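Local atomic coordinates of glutamine cyclotransferase (Xanthomonas campestris, PDB entry 3MBR), a protein that probably catalyses the cyclisation of N-terminal glutamine residues to pyroglutamate and holds a calcium ion within a beta-propeller. Residues W108-M119 / N151-L162; A164-I172 / T199-I209. The protein carries 1 engineered substitution. All coordinates share one frame; numbering follows the deposited sequence.

Contact 1: W108-M119 / N151-L162; sequences WALTSDDSHLYM and NLNELEWVNGEL. With CA (calcium ion), chain B.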
loop_
_atom_site.group_PDB
_atom_site.type_symbol
_atom_site.label_atom_id
_atom_site.label_comp_id
_atom_site.label_asym_id
_atom_site.label_seq_id
_atom_site.Cartn_x
_atom_site.Cartn_y
_atom_site.Cartn_z
ATOM N N TRP A 108 8.748 -3.686 1.489
ATOM C CA TRP A 108 7.429 -3.689 2.115
ATOM C C TRP A 108 6.359 -3.087 1.250
ATOM O O TRP A 108 5.452 -3.819 0.867
ATOM C CB TRP A 108 7.515 -2.981 3.490
ATOM C CG TRP A 108 8.205 -3.791 4.568
ATOM C CD1 TRP A 108 9.338 -4.521 4.449
ATOM C CD2 TRP A 108 7.863 -3.812 5.932
ATOM N NE1 TRP A 108 9.700 -5.061 5.694
ATOM C CE2 TRP A 108 8.770 -4.647 6.606
ATOM C CE3 TRP A 108 6.840 -3.239 6.658
ATOM C CZ2 TRP A 108 8.692 -4.899 7.991
ATOM C CZ3 TRP A 108 6.740 -3.526 8.058
ATOM C CH2 TRP A 108 7.692 -4.306 8.710
ATOM N N ALA A 109 6.471 -1.804 0.909
ATOM C CA ALA A 109 5.381 -1.172 0.161
ATOM C C ALA A 109 5.925 -0.125 -0.827
ATOM O O ALA A 109 7.062 0.354 -0.676
ATOM C CB ALA A 109 4.318 -0.616 1.061
ATOM N N LEU A 110 5.087 0.231 -1.805
ATOM C CA LEU A 110 5.462 1.217 -2.823
ATOM C C LEU A 110 4.309 2.123 -3.082
ATOM O O LEU A 110 3.173 1.657 -3.000
ATOM C CB LEU A 110 5.749 0.523 -4.206
ATOM C CG LEU A 110 7.026 -0.206 -4.365
ATOM C CD1 LEU A 110 7.045 -0.979 -5.693
ATOM C CD2 LEU A 110 8.242 0.805 -4.317
ATOM N N THR A 111 4.567 3.360 -3.505
ATOM C CA THR A 111 3.547 4.153 -4.161
ATOM C C THR A 111 4.290 5.104 -5.107
ATOM O O THR A 111 5.499 4.938 -5.283
ATOM C CB THR A 111 2.612 4.882 -3.178
ATOM O OG1 THR A 111 1.546 5.484 -3.932
ATOM C CG2 THR A 111 3.318 5.984 -2.360
ATOM N N SER A 112 3.612 6.077 -5.702
ATOM C CA SER A 112 4.295 7.039 -6.588
ATOM C C SER A 112 3.554 8.315 -6.601
ATOM O O SER A 112 2.315 8.356 -6.385
ATOM C CB SER A 112 4.387 6.439 -7.949
ATOM O OG SER A 112 3.120 6.391 -8.595
ATOM N N ASP A 113 4.288 9.375 -6.887
ATOM C CA ASP A 113 3.633 10.682 -7.227
ATOM C C ASP A 113 3.774 10.826 -8.743
ATOM O O ASP A 113 3.750 9.801 -9.456
ATOM C CB ASP A 113 4.213 11.858 -6.447
ATOM C CG ASP A 113 5.645 12.130 -6.744
ATOM O OD1 ASP A 113 6.247 11.497 -7.653
ATOM O OD2 ASP A 113 6.227 12.979 -6.033
ATOM N N ASP A 114 3.825 12.053 -9.268
ATOM C CA ASP A 114 3.942 12.080 -10.756
ATOM C C ASP A 114 5.352 11.963 -11.310
ATOM O O ASP A 114 5.536 12.015 -12.540
ATOM C CB ASP A 114 3.216 13.269 -11.398
ATOM C CG ASP A 114 3.588 14.545 -10.792
ATOM O OD1 ASP A 114 2.918 15.584 -11.133
ATOM O OD2 ASP A 114 4.569 14.544 -9.997
ATOM N N SER A 115 6.354 11.803 -10.459
ATOM C CA SER A 115 7.724 11.774 -10.939
ATOM C C SER A 115 8.524 10.635 -10.343
ATOM O O SER A 115 9.469 10.162 -10.981
ATOM C CB SER A 115 8.444 13.067 -10.523
ATOM O OG SER A 115 7.797 14.168 -11.147
ATOM N N HIS A 116 8.166 10.176 -9.130
ATOM C CA HIS A 116 9.039 9.245 -8.396
ATOM C C HIS A 116 8.230 8.163 -7.737
ATOM O O HIS A 116 7.033 8.338 -7.469
ATOM C CB HIS A 116 9.812 9.899 -7.260
ATOM C CG HIS A 116 10.824 10.854 -7.772
ATOM N ND1 HIS A 116 10.497 12.166 -8.006
ATOM C CD2 HIS A 116 12.077 10.656 -8.244
ATOM C CE1 HIS A 116 11.568 12.787 -8.510
ATOM N NE2 HIS A 116 12.533 11.890 -8.681
ATOM N N LEU A 117 8.915 7.062 -7.438
ATOM C CA LEU A 117 8.295 6.051 -6.583
ATOM C C LEU A 117 8.771 6.282 -5.175
ATOM O O LEU A 117 9.838 6.885 -4.963
ATOM C CB LEU A 117 8.783 4.621 -6.995
ATOM C CG LEU A 117 8.696 4.296 -8.465
ATOM C CD1 LEU A 117 9.147 2.855 -8.612
ATOM C CD2 LEU A 117 7.331 4.534 -9.079
ATOM N N TYR A 118 7.980 5.836 -4.208
ATOM C CA TYR A 118 8.288 5.906 -2.759
ATOM C C TYR A 118 8.191 4.510 -2.209
ATOM O O TYR A 118 7.231 3.822 -2.442
ATOM C CB TYR A 118 7.294 6.875 -2.055
ATOM C CG TYR A 118 7.414 8.265 -2.587
ATOM C CD1 TYR A 118 6.684 8.663 -3.708
ATOM C CD2 TYR A 118 8.243 9.165 -1.971
ATOM C CE1 TYR A 118 6.848 9.970 -4.267
ATOM C CE2 TYR A 118 8.375 10.449 -2.450
ATOM C CZ TYR A 118 7.676 10.862 -3.607
ATOM O OH TYR A 118 7.800 12.185 -4.087
ATOM N N MET A 119 9.261 4.070 -1.563
ATOM C CA MET A 119 9.342 2.688 -1.065
ATOM C C MET A 119 9.548 2.676 0.476
ATOM O O MET A 119 10.432 3.318 1.041
ATOM C CB MET A 119 10.612 2.044 -1.703
ATOM C CG MET A 119 10.864 0.696 -1.229
ATOM S SD MET A 119 12.248 -0.121 -2.079
ATOM C CE MET A 119 12.705 -1.499 -0.966
ATOM N N ASN A 151 7.960 0.384 10.465
ATOM C CA ASN A 151 6.902 -0.621 10.299
ATOM C C ASN A 151 5.736 -0.038 9.562
ATOM O O ASN A 151 4.601 -0.332 9.873
ATOM C CB ASN A 151 6.431 -1.230 11.649
ATOM C CG ASN A 151 7.297 -2.335 12.082
ATOM O OD1 ASN A 151 6.999 -3.533 11.826
ATOM N ND2 ASN A 151 8.344 -1.997 12.761
ATOM N N LEU A 152 6.022 0.410 8.358
ATOM C CA LEU A 152 4.985 0.989 7.460
ATOM C C LEU A 152 4.611 0.016 6.367
ATOM O O LEU A 152 5.458 -0.249 5.436
ATOM C CB LEU A 152 5.483 2.259 6.901
ATOM C CG LEU A 152 5.883 3.339 7.884
ATOM C CD1 LEU A 152 6.447 4.615 7.273
ATOM C CD2 LEU A 152 4.811 3.748 8.985
ATOM N N ASN A 153 3.562 -0.784 6.558
ATOM C CA ASN A 153 3.412 -2.001 5.754
ATOM C C ASN A 153 2.635 -1.601 4.434
ATOM O O ASN A 153 2.471 -2.492 3.535
ATOM C CB ASN A 153 2.662 -3.204 6.493
ATOM C CG ASN A 153 1.134 -2.941 6.670
ATOM O OD1 ASN A 153 0.688 -1.846 6.577
ATOM N ND2 ASN A 153 0.358 -3.948 6.920
ATOM N N GLU A 154 2.117 -0.343 4.293
ATOM C CA GLU A 154 1.476 0.029 3.013
ATOM C C GLU A 154 1.535 1.513 2.832
ATOM O O GLU A 154 1.445 2.271 3.828
ATOM C CB GLU A 154 0.000 -0.464 3.060
ATOM C CG GLU A 154 -0.931 -0.002 1.913
ATOM C CD GLU A 154 -0.580 -0.394 0.468
ATOM O OE1 GLU A 154 -1.461 -0.275 -0.417
ATOM O OE2 GLU A 154 0.634 -0.688 0.208
ATOM N N LEU A 155 1.674 1.944 1.568
ATOM C CA LEU A 155 1.748 3.382 1.236
ATOM C C LEU A 155 0.730 3.734 0.175
ATOM O O LEU A 155 0.328 2.846 -0.660
ATOM C CB LEU A 155 3.121 3.668 0.587
ATOM C CG LEU A 155 4.346 3.470 1.528
ATOM C CD1 LEU A 155 5.634 3.786 0.743
ATOM C CD2 LEU A 155 4.283 4.289 2.781
ATOM N N GLU A 156 0.358 5.017 0.135
ATOM C CA GLU A 156 -0.425 5.481 -0.994
ATOM C C GLU A 156 -0.217 6.996 -1.077
ATOM O O GLU A 156 -0.368 7.706 -0.055
ATOM C CB GLU A 156 -1.901 5.172 -0.776
ATOM C CG GLU A 156 -2.768 5.514 -2.015
ATOM C CD GLU A 156 -2.437 4.695 -3.244
ATOM O OE1 GLU A 156 -3.088 5.004 -4.274
ATOM O OE2 GLU A 156 -1.646 3.718 -3.194
ATOM N N TRP A 157 0.036 7.518 -2.256
ATOM C CA TRP A 157 0.164 8.940 -2.476
ATOM C C TRP A 157 -1.180 9.560 -2.671
ATOM O O TRP A 157 -1.938 9.094 -3.553
ATOM C CB TRP A 157 1.010 9.217 -3.732
ATOM C CG TRP A 157 1.433 10.639 -3.819
ATOM C CD1 TRP A 157 0.796 11.639 -4.487
ATOM C CD2 TRP A 157 2.561 11.207 -3.187
ATOM N NE1 TRP A 157 1.505 12.849 -4.333
ATOM C CE2 TRP A 157 2.582 12.601 -3.533
ATOM C CE3 TRP A 157 3.575 10.695 -2.388
ATOM C CZ2 TRP A 157 3.619 13.455 -3.148
ATOM C CZ3 TRP A 157 4.628 11.596 -1.976
ATOM C CH2 TRP A 157 4.603 12.933 -2.363
ATOM N N VAL A 158 -1.539 10.587 -1.889
ATOM C CA VAL A 158 -2.913 11.188 -1.990
ATOM C C VAL A 158 -2.746 12.684 -1.900
ATOM O O VAL A 158 -2.358 13.209 -0.866
ATOM C CB VAL A 158 -3.769 10.695 -0.818
ATOM C CG1 VAL A 158 -5.185 11.296 -0.919
ATOM C CG2 VAL A 158 -3.897 9.168 -0.792
ATOM N N ASN A 159 -3.048 13.360 -3.001
ATOM C CA ASN A 159 -3.065 14.876 -2.997
ATOM C C ASN A 159 -1.820 15.498 -2.357
ATOM O O ASN A 159 -1.918 16.359 -1.465
ATOM C CB ASN A 159 -4.294 15.377 -2.233
ATOM C CG ASN A 159 -5.618 14.940 -2.872
ATOM O OD1 ASN A 159 -6.592 14.650 -2.149
ATOM N ND2 ASN A 159 -5.647 14.811 -4.207
ATOM N N GLY A 160 -0.652 15.072 -2.775
ATOM C CA GLY A 160 0.567 15.689 -2.359
ATOM C C GLY A 160 1.087 15.239 -1.054
ATOM O O GLY A 160 2.051 15.834 -0.559
ATOM N N GLU A 161 0.440 14.229 -0.461
ATOM C CA GLU A 161 0.886 13.724 0.828
ATOM C C GLU A 161 1.067 12.229 0.708
ATOM O O GLU A 161 0.493 11.584 -0.186
ATOM C CB GLU A 161 -0.165 13.982 1.907
ATOM C CG GLU A 161 -0.204 15.463 2.230
ATOM C CD GLU A 161 -1.226 15.850 3.264
ATOM O OE1 GLU A 161 -0.892 16.610 4.151
ATOM O OE2 GLU A 161 -2.375 15.415 3.166
ATOM N N LEU A 162 1.859 11.695 1.617
ATOM C CA LEU A 162 2.062 10.243 1.651
ATOM C C LEU A 162 1.194 9.647 2.786
ATOM O O LEU A 162 1.348 10.079 3.947
ATOM C CB LEU A 162 3.561 9.933 1.824
ATOM C CG LEU A 162 4.021 8.490 1.939
ATOM C CD1 LEU A 162 3.690 7.804 0.586
ATOM C CD2 LEU A 162 5.472 8.454 2.167
HETATM CA CA CA B . -1.317 1.571 -2.085
HETATM O O HOH W 1 2.281 -1.221 -2.025
HETATM O O HOH W 2 0.542 1.155 -3.587
HETATM O O HOH W 3 0.118 3.525 -5.217
#
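W157 and Y118 form an offset stack, the tyrosine ring and the indole's six-membered ring having centroids 4.7 Å apart and planes inclined by 20°. CZ3 of W157 sits over one face of the phenol. The five-membered part of the indole receives D113, whose CB stands 3.5 Å from that ring's centroid, almost on the normal, in a CH-pi contact; G160 C and E161 O, from the following beta turn, cover the opposite face. D113 is itself held: OD1 takes the backbone N-H groups of S115 and H116 in an Asx motif, the S115 bond closing its Asx turn, while Y118 OH gives D113 OD2 a bond of 2.6 Å from above the carboxylate plane. Strands 109-112 and 152-158 run nearly parallel as the first strands of successive blades of the five-bladed beta-propeller, and side chains rather than backbone ladders join them. T111 places OG1 opposite its own N (chi1 -172°), where the hydroxyl accepts W157 N at 3.0 Å along a bent path and also meets water 3, itself a donor to E156 OE2. The T111 and L162 side chains run past each other in opposite directions, T111 CG2 a tight 3.5 Å from L162 CD1. A109 CB rests on the backbone at E154 CA, 3.5 Å away. The benzo edge of W108 meets the N151 amide, CH2 to OD1 3.3 Å, with the planes 79° apart; the indole N-H is bonded to E106. E154 and E156 leave strand 152-158 pointing away from 109-112, but each bends at chi2 and swings its carboxylate back, bringing E154 OE1 and E156 OE2 onto the calcium ion, the latter at 2.4 Å, with L155 O and water 2 as further ligands; E156 also has F211 as polar partner.

Contact 2: A164-I172 / T199-I209; sequences ANVWLTSRI and TDSTNDVLNGI. With CA (calcium ion), chain B.
The W167 indole lies between two CB atoms, that of L168 on one face and that of S201 on the other. S201 CB makes a CH-pi contact, 3.8 Å from the centroid of the six-membered ring and 18° off its normal, and S201 N lies over the same ring, 3.7 Å from CH2. T199 O comes in at the edge, near the ring plane, while V205 CG1 approaches CE3 obliquely at 4.1 Å. With CG between the backbone N and the carbonyl carbon (chi1 69°), the indole reaches across to the 199-203 loop, and its NE1 is bonded to N151 OD1. The loop is shaped by a type I turn from D200 to N203: N203 OD1 accepts D200 N, and D200 OD2 takes both N and OG1 of T202, the hydroxyl on its syn lone pair. In the five-bladed propeller this contact joins the second strand of one blade, at residues 164-166, to the first strand of the next, at 206-209, which run antiparallel with axes 7.8 Å apart. The N165 amide lies across L206, its OD1 3.6 Å from L206 CD2, while its ND2 is bonded to N153 OD1. I172 and I209 meet tip to tip, CD1 to CD1 3.7 Å, and the I209 backbone carbonyl turns to the calcium ion, with O 2.3 Å from the metal.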
loop_
_atom_site.group_PDB
_atom_site.type_symbol
_atom_site.label_atom_id
_atom_site.label_comp_id
_atom_site.label_asym_id
_atom_site.label_seq_id
_atom_site.Cartn_x
_atom_site.Cartn_y
_atom_site.Cartn_z
ATOM N N ALA A 164 0.583 6.338 5.022
ATOM C CA ALA A 164 1.312 5.095 5.368
ATOM C C ALA A 164 0.578 4.383 6.477
ATOM O O ALA A 164 0.257 4.986 7.518
ATOM C CB ALA A 164 2.738 5.464 5.868
ATOM N N ASN A 165 0.296 3.103 6.250
ATOM C CA ASN A 165 -0.270 2.312 7.357
ATOM C C ASN A 165 0.760 1.919 8.382
ATOM O O ASN A 165 1.866 1.499 8.003
ATOM C CB ASN A 165 -0.875 1.014 6.808
ATOM C CG ASN A 165 -1.750 0.320 7.814
ATOM O OD1 ASN A 165 -2.770 0.882 8.246
ATOM N ND2 ASN A 165 -1.402 -0.924 8.180
ATOM N N VAL A 166 0.390 2.045 9.671
ATOM C CA VAL A 166 1.199 1.677 10.815
ATOM C C VAL A 166 0.361 0.497 11.495
ATOM O O VAL A 166 -0.598 0.658 12.356
ATOM C CB VAL A 166 1.180 2.832 11.852
ATOM C CG1 VAL A 166 2.167 2.505 12.851
ATOM C CG2 VAL A 166 1.512 4.200 11.184
ATOM N N TRP A 167 0.610 -0.688 11.047
ATOM C CA TRP A 167 -0.180 -1.802 11.493
ATOM C C TRP A 167 -0.133 -2.051 12.937
ATOM O O TRP A 167 -1.048 -2.645 13.439
ATOM C CB TRP A 167 0.227 -3.117 10.760
ATOM C CG TRP A 167 1.681 -3.677 11.141
ATOM C CD1 TRP A 167 2.944 -3.357 10.567
ATOM C CD2 TRP A 167 1.950 -4.701 12.146
ATOM N NE1 TRP A 167 3.956 -4.153 11.176
ATOM C CE2 TRP A 167 3.365 -4.921 12.173
ATOM C CE3 TRP A 167 1.125 -5.376 13.088
ATOM C CZ2 TRP A 167 3.934 -5.854 13.033
ATOM C CZ3 TRP A 167 1.733 -6.348 13.952
ATOM C CH2 TRP A 167 3.060 -6.542 13.925
ATOM N N LEU A 168 0.961 -1.703 13.621
ATOM C CA LEU A 168 0.942 -2.083 14.982
ATOM C C LEU A 168 0.119 -1.115 15.824
ATOM O O LEU A 168 -0.208 -1.454 16.973
ATOM C CB LEU A 168 2.301 -2.438 15.573
ATOM C CG LEU A 168 3.224 -1.347 15.441
ATOM C CD1 LEU A 168 3.035 -0.647 16.718
ATOM C CD2 LEU A 168 4.662 -2.095 15.243
ATOM N N THR A 169 -0.293 0.006 15.233
ATOM C CA THR A 169 -1.201 0.861 16.004
ATOM C C THR A 169 -2.587 0.991 15.328
ATOM O O THR A 169 -3.467 1.645 15.943
ATOM C CB THR A 169 -0.689 2.312 16.163
ATOM O OG1 THR A 169 -1.742 3.088 16.739
ATOM C CG2 THR A 169 -0.477 2.887 14.875
ATOM N N SER A 170 -2.802 0.290 14.189
ATOM C CA SER A 170 -4.109 0.384 13.370
ATOM C C SER A 170 -4.487 1.825 12.679
ATOM O O SER A 170 -5.588 2.164 12.109
ATOM C CB SER A 170 -5.278 -0.191 14.224
ATOM O OG SER A 170 -4.936 -1.559 14.543
ATOM N N ARG A 171 -3.498 2.586 12.608
ATOM C CA ARG A 171 -3.572 3.933 12.168
ATOM C C ARG A 171 -2.947 4.100 10.835
ATOM O O ARG A 171 -1.950 3.415 10.499
ATOM C CB ARG A 171 -2.905 4.881 13.192
ATOM C CG ARG A 171 -3.698 4.999 14.475
ATOM C CD ARG A 171 -2.930 5.815 15.498
ATOM N NE ARG A 171 -3.522 5.697 16.834
ATOM C CZ ARG A 171 -3.561 6.603 17.771
ATOM N NH1 ARG A 171 -3.079 7.853 17.567
ATOM N NH2 ARG A 171 -4.138 6.240 18.919
ATOM N N ILE A 172 -3.481 5.055 10.071
ATOM C CA ILE A 172 -2.737 5.556 8.888
ATOM C C ILE A 172 -2.162 6.891 9.267
ATOM O O ILE A 172 -2.846 7.740 9.944
ATOM C CB ILE A 172 -3.728 5.666 7.741
ATOM C CG1 ILE A 172 -4.213 4.200 7.373
ATOM C CG2 ILE A 172 -3.098 6.434 6.542
ATOM C CD1 ILE A 172 -5.254 4.223 6.278
ATOM N N THR A 199 -2.174 -9.998 17.539
ATOM C CA THR A 199 -2.134 -9.827 16.066
ATOM C C THR A 199 -0.706 -9.694 15.625
ATOM O O THR A 199 -0.001 -8.893 16.196
ATOM C CB THR A 199 -2.893 -8.485 15.695
ATOM O OG1 THR A 199 -4.275 -8.699 16.030
ATOM C CG2 THR A 199 -2.804 -8.130 14.223
ATOM N N ASP A 200 -0.216 -10.474 14.683
ATOM C CA ASP A 200 1.090 -10.169 14.040
ATOM C C ASP A 200 0.900 -9.707 12.606
ATOM O O ASP A 200 -0.273 -9.588 12.130
ATOM C CB ASP A 200 2.076 -11.319 14.207
ATOM C CG ASP A 200 1.628 -12.544 13.531
ATOM O OD1 ASP A 200 1.833 -13.635 14.103
ATOM O OD2 ASP A 200 1.149 -12.369 12.399
ATOM N N SER A 201 1.980 -9.377 11.888
ATOM C CA SER A 201 1.813 -8.677 10.638
ATOM C C SER A 201 1.314 -9.623 9.539
ATOM O O SER A 201 1.005 -9.185 8.455
ATOM C CB SER A 201 3.090 -7.957 10.134
ATOM O OG SER A 201 4.089 -8.933 9.958
ATOM N N THR A 202 1.205 -10.892 9.860
ATOM C CA THR A 202 0.619 -11.871 8.952
ATOM C C THR A 202 -0.868 -12.096 9.154
ATOM O O THR A 202 -1.494 -12.817 8.320
ATOM C CB THR A 202 1.352 -13.235 9.095
ATOM O OG1 THR A 202 0.820 -13.978 10.221
ATOM C CG2 THR A 202 2.905 -13.108 9.221
ATOM N N ASN A 203 -1.455 -11.551 10.249
ATOM C CA ASN A 203 -2.881 -11.788 10.680
ATOM C C ASN A 203 -3.768 -10.833 9.837
ATOM O O ASN A 203 -3.266 -10.292 8.898
ATOM C CB ASN A 203 -3.052 -11.580 12.208
ATOM C CG ASN A 203 -2.554 -12.762 12.986
ATOM O OD1 ASN A 203 -1.953 -12.597 14.043
ATOM N ND2 ASN A 203 -2.787 -13.999 12.471
ATOM N N ASP A 204 -5.017 -10.512 10.246
ATOM C CA ASP A 204 -5.887 -9.740 9.305
ATOM C C ASP A 204 -5.702 -8.205 9.373
ATOM O O ASP A 204 -6.666 -7.430 9.711
ATOM C CB ASP A 204 -7.383 -10.171 9.496
ATOM C CG ASP A 204 -7.638 -11.671 9.245
ATOM O OD1 ASP A 204 -8.842 -12.110 9.352
ATOM O OD2 ASP A 204 -6.673 -12.442 8.968
ATOM N N VAL A 205 -4.453 -7.771 9.141
ATOM C CA VAL A 205 -4.082 -6.386 9.296
ATOM C C VAL A 205 -4.534 -5.636 8.057
ATOM O O VAL A 205 -4.628 -6.192 6.917
ATOM C CB VAL A 205 -2.574 -6.159 9.437
ATOM C CG1 VAL A 205 -2.052 -6.598 10.850
ATOM C CG2 VAL A 205 -1.794 -6.825 8.344
ATOM N N LEU A 206 -4.782 -4.327 8.218
ATOM C CA LEU A 206 -4.946 -3.410 7.062
ATOM C C LEU A 206 -3.664 -3.486 6.257
ATOM O O LEU A 206 -2.546 -3.467 6.842
ATOM C CB LEU A 206 -5.220 -1.974 7.589
ATOM C CG LEU A 206 -5.819 -0.988 6.542
ATOM C CD1 LEU A 206 -6.570 0.174 7.210
ATOM C CD2 LEU A 206 -4.815 -0.379 5.597
ATOM N N ASN A 207 -3.781 -3.594 4.957
ATOM C CA ASN A 207 -2.563 -3.757 4.171
ATOM C C ASN A 207 -2.749 -3.232 2.771
ATOM O O ASN A 207 -1.883 -3.432 1.912
ATOM C CB ASN A 207 -2.106 -5.217 4.166
ATOM C CG ASN A 207 -0.662 -5.354 4.179
ATOM O OD1 ASN A 207 -0.212 -6.216 4.936
ATOM N ND2 ASN A 207 0.049 -4.697 3.294
ATOM N N GLY A 208 -3.861 -2.553 2.470
ATOM C CA GLY A 208 -4.083 -2.048 1.111
ATOM C C GLY A 208 -4.701 -0.668 1.240
ATOM O O GLY A 208 -5.762 -0.565 1.918
ATOM N N ILE A 209 -4.087 0.338 0.674
ATOM C CA ILE A 209 -4.637 1.687 0.651
ATOM C C ILE A 209 -4.567 2.123 -0.808
ATOM O O ILE A 209 -3.439 2.160 -1.354
ATOM C CB ILE A 209 -3.850 2.684 1.541
ATOM C CG1 ILE A 209 -3.805 2.171 3.000
ATOM C CG2 ILE A 209 -4.542 4.039 1.418
ATOM C CD1 ILE A 209 -2.766 2.937 3.838
HETATM CA CA CA B . -1.317 1.571 -2.085
HETATM O O HOH W 2 0.542 1.155 -3.587
#

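Contact 1 closes before contact 2 opens along the chain, and their centres lie 16 Å apart, yet strand 161-166 serves both. They meet directly through N165: its backbone N lies 2.8 Å from E154 O, as neighbouring strands of one blade, and its ND2 lies 2.8 Å from N153 OD1. N153 ND2 in turn is bonded to L206 O, tying contact 1 to the next blade. The calcium ion is the second junction, for contact 1 supplies E154, L155 and E156 and contact 2 supplies I209; E156 OE2 and I209 O come within 3.0 Å as fellow ligands. L26 O and water 2 complete the six ligands.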